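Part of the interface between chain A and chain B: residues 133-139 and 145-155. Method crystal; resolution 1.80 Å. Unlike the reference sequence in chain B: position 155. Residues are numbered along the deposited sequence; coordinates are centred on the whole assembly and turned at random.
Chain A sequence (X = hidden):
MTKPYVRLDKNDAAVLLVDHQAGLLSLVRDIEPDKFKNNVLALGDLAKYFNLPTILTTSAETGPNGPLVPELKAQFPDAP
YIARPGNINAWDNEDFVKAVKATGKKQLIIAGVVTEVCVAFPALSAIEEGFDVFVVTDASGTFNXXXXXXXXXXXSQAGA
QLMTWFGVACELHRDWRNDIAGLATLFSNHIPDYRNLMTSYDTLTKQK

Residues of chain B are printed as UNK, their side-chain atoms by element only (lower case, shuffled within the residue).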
# COMPACT_ATOMS: atom_id res chain seq x y z
N VAL A 133 -24.70 -19.74 8.15
CA VAL A 133 -23.31 -19.84 7.72
C VAL A 133 -22.42 -18.72 8.23
O VAL A 133 -22.77 -17.54 8.13
CB VAL A 133 -23.24 -19.91 6.17
CG1 VAL A 133 -21.80 -19.97 5.67
CG2 VAL A 133 -24.02 -21.13 5.66
N PHE A 134 -21.25 -19.11 8.72
CA PHE A 134 -20.26 -18.19 9.25
C PHE A 134 -18.96 -18.48 8.48
O PHE A 134 -18.42 -19.59 8.56
CB PHE A 134 -20.05 -18.46 10.75
CG PHE A 134 -21.29 -18.27 11.59
CD1 PHE A 134 -22.30 -19.22 11.59
CD2 PHE A 134 -21.43 -17.15 12.39
CE1 PHE A 134 -23.44 -19.06 12.39
CE2 PHE A 134 -22.55 -16.97 13.20
CZ PHE A 134 -23.56 -17.93 13.20
N VAL A 135 -18.49 -17.51 7.71
CA VAL A 135 -17.28 -17.67 6.91
C VAL A 135 -16.07 -17.13 7.66
O VAL A 135 -16.12 -16.01 8.18
CB VAL A 135 -17.42 -16.91 5.56
CG1 VAL A 135 -16.12 -16.95 4.77
CG2 VAL A 135 -18.57 -17.52 4.76
N VAL A 136 -15.01 -17.93 7.78
CA VAL A 136 -13.79 -17.47 8.46
C VAL A 136 -12.92 -16.87 7.35
O VAL A 136 -12.14 -17.56 6.70
CB VAL A 136 -13.07 -18.62 9.18
CG1 VAL A 136 -12.06 -18.05 10.15
CG2 VAL A 136 -14.06 -19.49 9.93
N THR A 137 -13.04 -15.56 7.18
CA THR A 137 -12.35 -14.85 6.11
C THR A 137 -10.83 -14.79 6.21
O THR A 137 -10.16 -14.55 5.20
CB THR A 137 -12.90 -13.42 5.95
OG1 THR A 137 -12.67 -12.68 7.15
CG2 THR A 137 -14.40 -13.45 5.66
N ASP A 138 -10.30 -14.92 7.43
CA ASP A 138 -8.85 -14.90 7.58
C ASP A 138 -8.20 -16.29 7.55
O ASP A 138 -6.98 -16.41 7.66
CB ASP A 138 -8.40 -14.03 8.76
CG ASP A 138 -8.83 -14.57 10.11
OD1 ASP A 138 -9.67 -15.49 10.18
OD2 ASP A 138 -8.32 -14.04 11.12
N ALA A 139 -9.02 -17.34 7.39
CA ALA A 139 -8.53 -18.71 7.26
C ALA A 139 -8.93 -19.27 5.88
O ALA A 139 -8.88 -20.48 5.64
CB ALA A 139 -9.08 -19.60 8.38
N UNK B 145 -6.78 -5.32 8.63
CA UNK B 145 -7.90 -4.87 7.81
C UNK B 145 -8.95 -5.93 7.53
O UNK B 145 -10.13 -5.61 7.39
c UNK B 145 -6.30 -2.09 5.56
c UNK B 145 -7.41 -4.20 6.52
o UNK B 145 -6.70 -2.46 4.44
c UNK B 145 -6.76 -2.84 6.81
o UNK B 145 -5.52 -1.11 5.70
N UNK B 146 -8.53 -7.19 7.46
CA UNK B 146 -9.50 -8.27 7.25
C UNK B 146 -10.40 -8.45 8.48
O UNK B 146 -11.62 -8.53 8.34
c UNK B 146 -8.15 -9.51 5.53
c UNK B 146 -9.82 -10.76 6.95
c UNK B 146 -8.81 -9.61 6.91
c UNK B 146 -7.41 -10.77 5.10
N UNK B 147 -9.82 -8.49 9.67
CA UNK B 147 -10.62 -8.67 10.88
C UNK B 147 -11.52 -7.45 11.06
O UNK B 147 -12.69 -7.59 11.48
o UNK B 147 -8.85 -7.82 12.39
c UNK B 147 -9.75 -8.92 12.16
c UNK B 147 -8.93 -10.21 11.99
N UNK B 148 -11.01 -6.28 10.69
CA UNK B 148 -11.79 -5.05 10.78
C UNK B 148 -12.96 -5.04 9.78
O UNK B 148 -14.11 -4.91 10.18
n UNK B 148 -9.10 -0.51 7.18
c UNK B 148 -11.73 -2.52 10.51
c UNK B 148 -9.28 -0.71 8.46
c UNK B 148 -10.87 -1.30 10.27
n UNK B 148 -10.47 -1.15 8.88
c UNK B 148 -10.92 -3.83 10.50
n UNK B 148 -8.31 -0.38 9.30
N UNK B 149 -12.65 -5.16 8.49
CA UNK B 149 -13.68 -5.11 7.45
C UNK B 149 -14.74 -6.20 7.57
O UNK B 149 -15.91 -5.96 7.24
c UNK B 149 -12.33 -3.79 5.75
c UNK B 149 -13.05 -5.07 6.05
c UNK B 149 -12.55 -2.52 6.16
c UNK B 149 -10.78 -2.49 4.87
n UNK B 149 -11.57 -1.73 5.60
n UNK B 149 -11.21 -3.74 4.94
N UNK B 150 -14.35 -7.38 8.04
CA UNK B 150 -15.30 -8.47 8.25
C UNK B 150 -16.31 -8.04 9.32
O UNK B 150 -17.53 -8.22 9.17
o UNK B 150 -13.83 -10.28 7.55
c UNK B 150 -14.56 -9.75 8.66
N UNK B 151 -15.80 -7.39 10.37
CA UNK B 151 -16.63 -6.89 11.45
C UNK B 151 -17.55 -5.78 10.95
O UNK B 151 -18.73 -5.74 11.31
c UNK B 151 -15.75 -6.38 12.59
N UNK B 152 -17.02 -4.86 10.14
CA UNK B 152 -17.84 -3.77 9.59
C UNK B 152 -19.01 -4.35 8.85
O UNK B 152 -20.14 -3.89 9.00
c UNK B 152 -15.72 -1.95 10.52
c UNK B 152 -15.50 -0.35 7.28
c UNK B 152 -14.67 0.75 6.97
c UNK B 152 -13.78 0.81 9.23
c UNK B 152 -13.82 1.30 7.95
c UNK B 152 -14.62 -0.28 9.54
n UNK B 152 -14.79 -0.96 10.71
c UNK B 152 -15.47 -0.86 8.58
c UNK B 152 -17.07 -2.90 8.60
c UNK B 152 -16.16 -1.94 9.24
N UNK B 153 -18.72 -5.33 7.99
CA UNK B 153 -19.77 -5.97 7.21
C UNK B 153 -20.83 -6.56 8.12
O UNK B 153 -22.04 -6.33 7.94
c UNK B 153 -20.20 -7.66 5.38
o UNK B 153 -20.32 -7.18 4.23
o UNK B 153 -20.92 -8.60 5.78
c UNK B 153 -19.17 -7.07 6.33
N UNK B 154 -20.38 -7.29 9.14
CA UNK B 154 -21.29 -7.93 10.08
C UNK B 154 -22.17 -6.92 10.85
O UNK B 154 -23.37 -7.12 10.99
n UNK B 154 -21.48 -11.78 13.26
c UNK B 154 -21.26 -12.44 14.39
n UNK B 154 -22.09 -13.39 14.78
c UNK B 154 -21.41 -9.85 11.77
n UNK B 154 -20.20 -12.14 15.14
c UNK B 154 -20.63 -10.70 12.75
c UNK B 154 -20.51 -8.82 11.05
N UNK B 155 -21.56 -5.83 11.31
CA UNK B 155 -22.32 -4.82 12.06
C UNK B 155 -23.28 -4.04 11.16
O UNK B 155 -24.44 -3.82 11.51
c UNK B 155 -20.56 -4.62 13.89
s UNK B 155 -19.47 -3.55 14.83
c UNK B 155 -18.20 -3.14 13.63
c UNK B 155 -21.36 -3.89 12.81

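Chain B contributes one continuous helical stretch, and its side chains can be read from the atoms alone. Position 145 carries three carbons in a row, the third bearing two oxygens, and lies out of reach of the chain A stretch; a carboxylate on a chain of this length is glutamate, B:Glu145. At position 146 four carbons fork at the first, with one arm two carbons long, the mark of isoleucine. Its short arm approaches the turn of chain A, so that in B:Ile146 the CG2 atom lies 3.4 Å from A:Thr137 OG1 and 4.0 Å from A:Asp138 CB.

Position 147 has one carbon bearing an oxygen and a carbon. The latter, a methyl, faces the carboxylate of A:Asp138, and the fork identifies threonine: B:Thr147 CG2 is 4.0 Å from A:Asp138 OD2, a van der Waals approach. Position 148 extends through three carbons and a nitrogen to a carbon carrying two more nitrogens, a guanidinium that does not touch the chain A stretch. This is B:Arg148, whose NH2 forms a long salt bridge of 3.9 Å with B:Glu145 OE2, one turn back along the helix. Position 149 shows one carbon followed by a five-membered ring of three carbons and two nitrogens, an imidazole, again beyond the reach of the chain A stretch; it is B:His149.

At position 150 there is just a carbon and an oxygen, and the oxygen meets the hydroxyl of A:Thr137. A side chain this small with a terminal oxygen is serine. B:Ser150 OG lies 2.7 Å from A:Thr137 OG1, at hydrogen-bonding distance, and also donates a hydrogen bond to B:Ile146 O at 2.9 Å, which ties the hydroxyl back to its own helix.

Position 151 has a single carbon and no contact with the chain A stretch: B:Ala151. Position 152 places fused five- and six-membered rings, eight carbons and one nitrogen, after its first carbon, an indole out of reach of the chain A stretch, hence B:Trp152. Position 153, two carbons with two oxygens on the second, is the shorter acid, B:Asp153, and makes no contact with the chain A stretch. Position 154 repeats the guanidinium pattern, but here the chain is extended and its end reaches the ring of A:Phe134. This is B:Arg154, with chi1, chi2 and chi3 all t; its NH2 sits at the edge of the phenyl ring, near the ring plane, 3.9 Å from A:Phe134 CE2. Position 155, two carbons, a sulfur and a carbon without branching, is B:Met155, which differs from the reference sequence and stays clear of the chain A stretch.

The contact is small, burying 228 Å² in total, and follows the helical repeat: positions 146, 150 and 154 all point toward chain A, with B:Thr147 turned sideways beside them. Around A:Thr137, the hydroxyl pairing with B:Ser150 and the packing of B:Ile146 hold the type I turn from A:Val136 to A:Ala139 close to the helix. Farther along, where the backbones stand apart, A:Phe134 and B:Arg154 span the gap with long side chains.

Chain B 145-155: EITRHSAWDRM
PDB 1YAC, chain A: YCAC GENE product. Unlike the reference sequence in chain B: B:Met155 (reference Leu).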